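Local coordinates for FEZ-1 protein (Fluoribacter gormanii, PDB 5WCK) that probably hydrolyses beta-lactam antibiotics as a zinc-dependent metallo-beta-lactamase of subclass B3, at residues G176-P179 with G180-L183; Q232-P235 with F236-P239. The protein carries 2 engineered substitutions. All coordinates share one frame; numbering follows the deposited sequence.

Contact 1. Residues G176-P179 with G180-L183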
loop_
_atom_site.group_PDB
_atom_site.type_symbol
_atom_site.label_atom_id
_atom_site.label_comp_id
_atom_site.label_asym_id
_atom_site.label_seq_id
_atom_site.Cartn_x
_atom_site.Cartn_y
_atom_site.Cartn_z
ATOM N N GLY A 176 -2.797 8.536 7.190
ATOM C CA GLY A 176 -3.870 9.497 7.170
ATOM C C GLY A 176 -4.901 9.224 8.248
ATOM O O GLY A 176 -5.181 8.060 8.554
ATOM N N VAL A 177 -5.463 10.293 8.807
ATOM C CA VAL A 177 -6.583 10.191 9.728
ATOM C C VAL A 177 -7.846 10.410 8.907
ATOM O O VAL A 177 -8.050 11.521 8.410
ATOM C CB VAL A 177 -6.500 11.210 10.874
ATOM C CG1 VAL A 177 -7.679 11.084 11.833
ATOM C CG2 VAL A 177 -5.184 11.114 11.611
ATOM N N ASN A 178 -8.676 9.381 8.742
ATOM C CA ASN A 178 -9.883 9.527 7.933
ATOM C C ASN A 178 -10.899 10.400 8.651
ATOM O O ASN A 178 -10.969 10.431 9.870
ATOM C CB ASN A 178 -10.518 8.190 7.589
ATOM C CG ASN A 178 -9.775 7.464 6.483
ATOM O OD1 ASN A 178 -8.817 7.996 5.906
ATOM N ND2 ASN A 178 -10.228 6.265 6.145
ATOM N N PRO A 179 -11.719 11.139 7.887
ATOM C CA PRO A 179 -12.778 11.970 8.458
ATOM C C PRO A 179 -13.683 11.161 9.384
ATOM O O PRO A 179 -14.241 10.150 8.973
ATOM C CB PRO A 179 -13.573 12.440 7.238
ATOM C CG PRO A 179 -12.613 12.340 6.095
ATOM C CD PRO A 179 -11.672 11.215 6.432
ATOM N N GLY A 180 -13.788 11.605 10.636
ATOM C CA GLY A 180 -14.641 10.933 11.594
ATOM C C GLY A 180 -13.916 9.977 12.523
ATOM O O GLY A 180 -14.497 9.563 13.531
ATOM N N TYR A 181 -12.657 9.676 12.230
ATOM C CA TYR A 181 -11.902 8.781 13.134
ATOM C C TYR A 181 -11.834 9.452 14.513
ATOM O O TYR A 181 -11.623 10.616 14.532
ATOM C CB TYR A 181 -10.467 8.641 12.624
ATOM C CG TYR A 181 -10.185 7.455 11.737
ATOM C CD1 TYR A 181 -11.203 6.774 11.099
ATOM C CD2 TYR A 181 -8.890 7.013 11.550
ATOM C CE1 TYR A 181 -10.932 5.691 10.286
ATOM C CE2 TYR A 181 -8.604 5.929 10.744
ATOM C CZ TYR A 181 -9.632 5.258 10.115
ATOM O OH TYR A 181 -9.373 4.176 9.328
ATOM N N LYS A 182 -11.956 8.694 15.605
ATOM C CA LYS A 182 -11.870 9.247 16.982
ATOM C C LYS A 182 -10.488 8.902 17.553
ATOM O O LYS A 182 -10.159 7.751 17.634
ATOM C CB LYS A 182 -13.004 8.652 17.814
ATOM C CG LYS A 182 -13.110 9.089 19.287
ATOM C CD LYS A 182 -14.086 8.856 20.404
ATOM C CE LYS A 182 -15.439 9.379 19.984
ATOM N NZ LYS A 182 -15.475 10.859 20.028
ATOM N N LEU A 183 -9.722 9.926 17.927
ATOM C CA LEU A 183 -8.344 9.698 18.413
ATOM C C LEU A 183 -8.244 9.712 19.945
ATOM O O LEU A 183 -7.185 9.386 20.434
ATOM C CB LEU A 183 -7.475 10.820 17.841
ATOM C CG LEU A 183 -7.361 10.839 16.318
ATOM C CD1 LEU A 183 -6.510 12.025 15.883
ATOM C CD2 LEU A 183 -6.772 9.537 15.800
#
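Asn178 and Tyr181 are the two ends of a type II beta turn, closed by Tyr181 N donating to Asn178 O at 3.0 Å along a nearly straight N-H...O line. Pro179 and Gly180 take the two central positions; the positive phi of Gly180 (98°) is the hallmark of the third residue in this turn type. The turn belongs to the loop between strand 165-172 and helix 192-204, beside the zinc site of the metallo-beta-lactamase fold.

Asn178 and Tyr181 send their side chains out of the turn in the same direction, side by side. The Asn178 CB lies over one ring face in a CH-pi contact, 3.9 Å from the centroid of the Tyr181 ring, and the amide is inclined 44° to the ring plane. With CG beside its own backbone N (chi1 -77°), Asn178 carries its amide along the ring toward the phenol end. There the polar tips part company: ND2 bonds to Tyr111 OH, whereas Tyr181 OH bonds to His149 O. Gly176 O is hydrogen-bonded to His149 ND1; with the Tyr181 bond to the backbone of the same zinc ligand, this probably helps to hold it in place, the ND1 bond acting on the ring itself. The nearest approach of the Asn178 side chain to a zinc ion is about 5 Å.

On the side facing helix 239-262, Val177 adds an apolar contact. Its CG1, trans to the backbone N, rests 3.8 Å from Tyr181 CB and 4.3 Å from Leu183 CD1.

Contact 2. Residues Q232-P235 with F236-P239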
loop_
_atom_site.group_PDB
_atom_site.type_symbol
_atom_site.label_atom_id
_atom_site.label_comp_id
_atom_site.label_asym_id
_atom_site.label_seq_id
_atom_site.Cartn_x
_atom_site.Cartn_y
_atom_site.Cartn_z
ATOM N N GLN A 232 13.848 11.876 -17.842
ATOM C CA GLN A 232 14.597 12.377 -16.674
ATOM C C GLN A 232 15.138 11.202 -15.838
ATOM O O GLN A 232 14.525 10.144 -15.934
ATOM C CB GLN A 232 13.690 13.342 -15.901
ATOM C CG GLN A 232 14.010 13.460 -14.439
ATOM C CD GLN A 232 13.592 14.754 -13.816
ATOM O OE1 GLN A 232 13.352 15.738 -14.482
ATOM N NE2 GLN A 232 13.597 14.748 -12.500
ATOM N N ASN A 233 16.323 11.412 -15.225
ATOM C CA ASN A 233 16.992 10.508 -14.250
ATOM C C ASN A 233 15.993 10.398 -13.135
ATOM O O ASN A 233 15.632 11.401 -12.580
ATOM C CB ASN A 233 18.208 11.081 -13.532
ATOM N N ASN A 234 15.830 9.168 -12.780
ATOM C CA ASN A 234 14.686 8.604 -12.072
ATOM C C ASN A 234 13.962 9.618 -11.210
ATOM O O ASN A 234 14.408 9.887 -10.176
ATOM C CB ASN A 234 15.113 7.329 -11.377
ATOM C CG ASN A 234 13.894 6.474 -11.211
ATOM O OD1 ASN A 234 12.807 7.007 -11.190
ATOM N ND2 ASN A 234 14.097 5.182 -11.102
ATOM N N PRO A 235 12.851 10.180 -11.698
ATOM C CA PRO A 235 12.083 11.105 -10.878
ATOM C C PRO A 235 11.380 10.465 -9.668
ATOM O O PRO A 235 10.940 11.210 -8.782
ATOM C CB PRO A 235 11.019 11.664 -11.829
ATOM C CG PRO A 235 10.915 10.636 -12.926
ATOM C CD PRO A 235 12.293 10.030 -13.049
ATOM N N PHE A 236 11.351 9.122 -9.618
ATOM C CA PHE A 236 10.754 8.438 -8.476
ATOM C C PHE A 236 11.780 8.343 -7.341
ATOM O O PHE A 236 11.411 8.006 -6.238
ATOM C CB PHE A 236 10.163 7.090 -8.882
ATOM C CG PHE A 236 8.939 7.276 -9.741
ATOM C CD1 PHE A 236 7.714 7.543 -9.166
ATOM C CD2 PHE A 236 9.048 7.334 -11.123
ATOM C CE1 PHE A 236 6.597 7.808 -9.947
ATOM C CE2 PHE A 236 7.934 7.581 -11.904
ATOM C CZ PHE A 236 6.719 7.835 -11.319
ATOM N N VAL A 237 13.046 8.668 -7.604
ATOM C CA VAL A 237 14.031 8.889 -6.517
ATOM C C VAL A 237 13.765 10.287 -5.973
ATOM O O VAL A 237 14.065 11.292 -6.623
ATOM C CB VAL A 237 15.491 8.714 -6.995
ATOM C CG1 VAL A 237 16.496 9.053 -5.894
ATOM C CG2 VAL A 237 15.728 7.327 -7.529
ATOM N N ASP A 238 13.144 10.332 -4.782
ATOM C CA ASP A 238 12.655 11.589 -4.235
ATOM C C ASP A 238 12.739 11.545 -2.716
ATOM O O ASP A 238 11.729 11.615 -2.026
ATOM C CB ASP A 238 11.216 11.852 -4.674
ATOM C CG ASP A 238 10.640 13.195 -4.252
ATOM O OD1 ASP A 238 11.429 14.130 -3.928
ATOM O OD2 ASP A 238 9.386 13.313 -4.239
ATOM N N PRO A 239 13.949 11.475 -2.145
ATOM C CA PRO A 239 14.101 11.457 -0.690
ATOM C C PRO A 239 13.581 12.713 0.018
ATOM O O PRO A 239 13.072 12.616 1.150
ATOM C CB PRO A 239 15.610 11.276 -0.478
ATOM C CG PRO A 239 16.220 11.768 -1.773
ATOM C CD PRO A 239 15.239 11.353 -2.835
HETATM O O HOH W 1 15.947 11.999 -8.467
#
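Asn234 reaches forward over Pro235 to Phe236 and Val237, combining an Asx turn with a type I beta turn that runs from Asn234 to Val237. Along the Asn234 side chain, CB first meets a methyl, Val237 CG2, at 3.9 Å. Next comes CG, swung to the far side from the backbone N (chi1 -155°), which brings the amide oxygen round to the N-H two residues on. OD1 then accepts Phe236 N at 3.0 Å, the bond that defines the Asx turn, with the donor tilted 34° from the carbonyl plane of the amide. The same oxygen is 3.5 Å from Phe236 CB and lies at the edge of the phenyl ring, whose plane stands almost upright to the amide (82°). At the tip, ND2 turns to Ile13 O and Asp162 OD2, so both ends of the amide are engaged, which should fix its rotation.

The backbone closes the second ring: Val237 N donates to Asn234 O at 3.2 Å. A water supplies another donor to Asn234 O and bridges to Val237 O at 2.7 Å, linking both ends of the turn.

Pro235 packs on Leu227 and Leu228 of helix 221-229, while Phe236 reaches Ile13 of strand 11-14. At the exit, Asp238 N-caps helix 239-262 through OD1 to Gly241 N and forms a salt bridge from OD2 to Lys224; Val237 touches Ile210 of strand 210-213, so the turn joins both sheets to two helices.

Overall arrangement
Contacts 1 and 2 are both four-residue turns in peripheral loops, about 32 Å apart between centres and about 17 Å between nearest atoms, and they do not touch. Neither lies in the core, though each has two buried residues. The shared element is helix 239-262: contact 2 leads into its first turn, and contact 1 lies against residues farther along it. Their chemistry differs with their places. Contact 1, beside the zinc site, combines packing on an aromatic face with second-shell bonds to a zinc-binding histidine. Contact 2, away from the annotated sites, relies on an asparagine amide, a bridging water and a helix cap, joining the edge strands of the two sheets.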